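Local coordinates for protein porphyranase B (Zobellia galactanivorans, PDB 3JUU) that hydrolyses the sulfated red-algal polysaccharide porphyran at the linkages between beta-D-galactopyranose and alpha-L-galactopyranose-6-sulfate, at residues A[142-147]-A[206-211]. Sequence-based numbering, arbitrary orientation.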
loop_
_atom_site.group_PDB
_atom_site.type_symbol
_atom_site.label_atom_id
_atom_site.label_comp_id
_atom_site.label_asym_id
_atom_site.label_seq_id
_atom_site.Cartn_x
_atom_site.Cartn_y
_atom_site.Cartn_z
ATOM N N THR A 142 10.550 3.752 -8.855
ATOM C CA THR A 142 10.417 4.583 -7.689
ATOM C C THR A 142 9.188 3.962 -7.000
ATOM O O THR A 142 8.159 3.760 -7.589
ATOM C CB THR A 142 10.111 6.096 -8.025
ATOM O OG1 THR A 142 8.906 6.207 -8.817
ATOM C CG2 THR A 142 11.229 6.745 -8.760
ATOM N N GLU A 143 9.351 3.603 -5.727
ATOM C CA GLU A 143 8.245 3.018 -4.944
ATOM C C GLU A 143 8.139 3.815 -3.674
ATOM O O GLU A 143 9.139 4.018 -2.990
ATOM C CB GLU A 143 8.598 1.536 -4.622
ATOM C CG GLU A 143 7.506 0.864 -3.719
ATOM C CD GLU A 143 7.913 -0.588 -3.382
ATOM O OE1 GLU A 143 8.867 -1.149 -3.992
ATOM O OE2 GLU A 143 7.280 -1.152 -2.459
ATOM N N LEU A 144 6.906 4.230 -3.351
ATOM C CA LEU A 144 6.613 5.031 -2.142
ATOM C C LEU A 144 5.601 4.199 -1.286
ATOM O O LEU A 144 4.427 4.106 -1.576
ATOM C CB LEU A 144 6.019 6.411 -2.596
ATOM C CG LEU A 144 6.037 7.571 -1.557
ATOM C CD1 LEU A 144 5.362 8.803 -2.139
ATOM C CD2 LEU A 144 5.382 7.155 -0.211
ATOM N N ASP A 145 6.113 3.570 -0.232
ATOM C CA ASP A 145 5.281 2.754 0.694
ATOM C C ASP A 145 4.725 3.593 1.835
ATOM O O ASP A 145 5.480 4.171 2.637
ATOM C CB ASP A 145 6.158 1.611 1.237
ATOM C CG ASP A 145 6.738 0.785 0.098
ATOM O OD1 ASP A 145 5.930 0.224 -0.698
ATOM O OD2 ASP A 145 7.972 0.762 -0.052
ATOM N N ILE A 146 3.399 3.648 1.920
ATOM C CA ILE A 146 2.793 4.534 2.863
ATOM C C ILE A 146 2.599 3.753 4.147
ATOM O O ILE A 146 2.974 4.203 5.262
ATOM C CB ILE A 146 1.472 5.130 2.301
ATOM C CG1 ILE A 146 1.757 5.806 1.011
ATOM C CG2 ILE A 146 0.753 6.044 3.382
ATOM C CD1 ILE A 146 0.586 5.994 0.178
ATOM N N GLN A 147 2.023 2.525 4.032
ATOM C CA GLN A 147 1.992 1.657 5.186
ATOM C C GLN A 147 2.207 0.208 4.723
ATOM O O GLN A 147 1.601 -0.244 3.732
ATOM C CB GLN A 147 0.642 1.783 5.953
ATOM C CG GLN A 147 0.296 0.705 6.967
ATOM C CD GLN A 147 1.255 0.633 8.167
ATOM O OE1 GLN A 147 2.446 0.928 8.018
ATOM N NE2 GLN A 147 0.747 0.246 9.365
ATOM N N VAL A 206 0.242 10.169 2.837
ATOM C CA VAL A 206 1.527 10.724 2.420
ATOM C C VAL A 206 1.266 11.989 1.620
ATOM O O VAL A 206 0.441 12.013 0.669
ATOM C CB VAL A 206 2.366 9.726 1.609
ATOM C CG1 VAL A 206 1.650 9.327 0.259
ATOM C CG2 VAL A 206 3.797 10.302 1.361
ATOM N N TRP A 207 2.009 13.048 1.961
ATOM C CA TRP A 207 2.126 14.214 1.006
ATOM C C TRP A 207 3.305 14.050 0.127
ATOM O O TRP A 207 4.464 14.179 0.581
ATOM C CB TRP A 207 2.192 15.539 1.778
ATOM C CG TRP A 207 2.067 16.745 0.893
ATOM C CD1 TRP A 207 1.605 16.792 -0.397
ATOM C CD2 TRP A 207 2.481 18.084 1.225
ATOM N NE1 TRP A 207 1.661 18.111 -0.862
ATOM C CE2 TRP A 207 2.194 18.898 0.121
ATOM C CE3 TRP A 207 3.045 18.658 2.372
ATOM C CZ2 TRP A 207 2.495 20.299 0.100
ATOM C CZ3 TRP A 207 3.339 20.086 2.358
ATOM C CH2 TRP A 207 3.084 20.851 1.223
ATOM N N TRP A 208 3.062 13.596 -1.112
ATOM C CA TRP A 208 4.096 13.496 -2.092
ATOM C C TRP A 208 4.219 14.932 -2.644
ATOM O O TRP A 208 3.621 15.268 -3.678
ATOM C CB TRP A 208 3.664 12.490 -3.176
ATOM C CG TRP A 208 4.581 12.349 -4.329
ATOM C CD1 TRP A 208 5.880 12.760 -4.439
ATOM C CD2 TRP A 208 4.290 11.598 -5.528
ATOM N NE1 TRP A 208 6.386 12.401 -5.676
ATOM C CE2 TRP A 208 5.439 11.669 -6.356
ATOM C CE3 TRP A 208 3.150 10.862 -5.965
ATOM C CZ2 TRP A 208 5.510 11.072 -7.657
ATOM C CZ3 TRP A 208 3.198 10.295 -7.293
ATOM C CH2 TRP A 208 4.383 10.405 -8.101
ATOM N N LYS A 209 5.006 15.759 -1.948
ATOM C CA LYS A 209 5.011 17.211 -2.119
ATOM C C LYS A 209 5.789 17.592 -3.358
ATOM O O LYS A 209 5.363 18.480 -4.109
ATOM C CB LYS A 209 5.596 17.853 -0.837
ATOM C CG LYS A 209 5.823 19.379 -0.965
ATOM C CD LYS A 209 6.504 19.783 0.338
ATOM C CE LYS A 209 6.630 21.315 0.420
ATOM N NZ LYS A 209 7.421 21.847 -0.688
ATOM N N SER A 210 6.947 16.985 -3.569
ATOM C CA SER A 210 7.818 17.316 -4.718
ATOM C C SER A 210 8.685 16.128 -5.024
ATOM O O SER A 210 8.598 15.094 -4.327
ATOM C CB SER A 210 8.694 18.543 -4.407
ATOM O OG SER A 210 9.695 18.140 -3.504
ATOM N N LYS A 211 9.603 16.255 -5.996
ATOM C CA LYS A 211 10.432 15.101 -6.371
ATOM C C LYS A 211 11.353 14.697 -5.199
ATOM O O LYS A 211 11.838 13.600 -5.183
ATOM C CB LYS A 211 11.312 15.444 -7.591
ATOM C CG LYS A 211 12.412 16.502 -7.203
ATOM C CD LYS A 211 13.183 17.032 -8.430
ATOM C CE LYS A 211 14.093 18.191 -7.939
ATOM N NZ LYS A 211 15.142 18.643 -8.938
#
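Leu144 and Ile146 on 142-147 face Val206 and Trp208 on 206-211 across the interior of the beta-sandwich, the CA atoms 6.3 Å apart at Ile146 and Val206 but 8.8 Å at Leu144 and Trp208, and no hydrogen bond joins the two segments. Val206 offers CG1 to Ile146 and CG2 to Leu144. Its CG1, lodged between the backbone N and the carbonyl carbon (chi1 63°), lies 3.5 Å from Ile146 CD1, a tight fit in which the two side chains cross at about a right angle; Ile146 CG1 also touches this methyl. Val206 CG2 meets Leu144 CD2 tip to tip at 3.9 Å. The other leucine methyl, CD1, sits over one face of the Trp208 indole and lies 4.2 Å from Trp208 CB. Shortening Ile146 to an alanine would take away CG1 and CD1 and is likely to open a gap beside Val206 CG1. Trp208 NE1 is hydrogen-bonded to the carbonyl O of Phe232, while Tyr107 stacks edge-to-face with the indole. Glu143, next to Leu144, forms a salt bridge with Arg174. The strand thus carries the core residues Leu144 and Ile146 on one face and Glu143, probably the catalytic nucleophile of this GH16 jelly roll, on the other. Strands 122-128 and 166-174 flank strand 141-150, with a classic beta bulge at Ile146 and Gln147 opposite Phe125; across the core, strand 213-218 adds Ile214 and Phe216 beside strand 202-210.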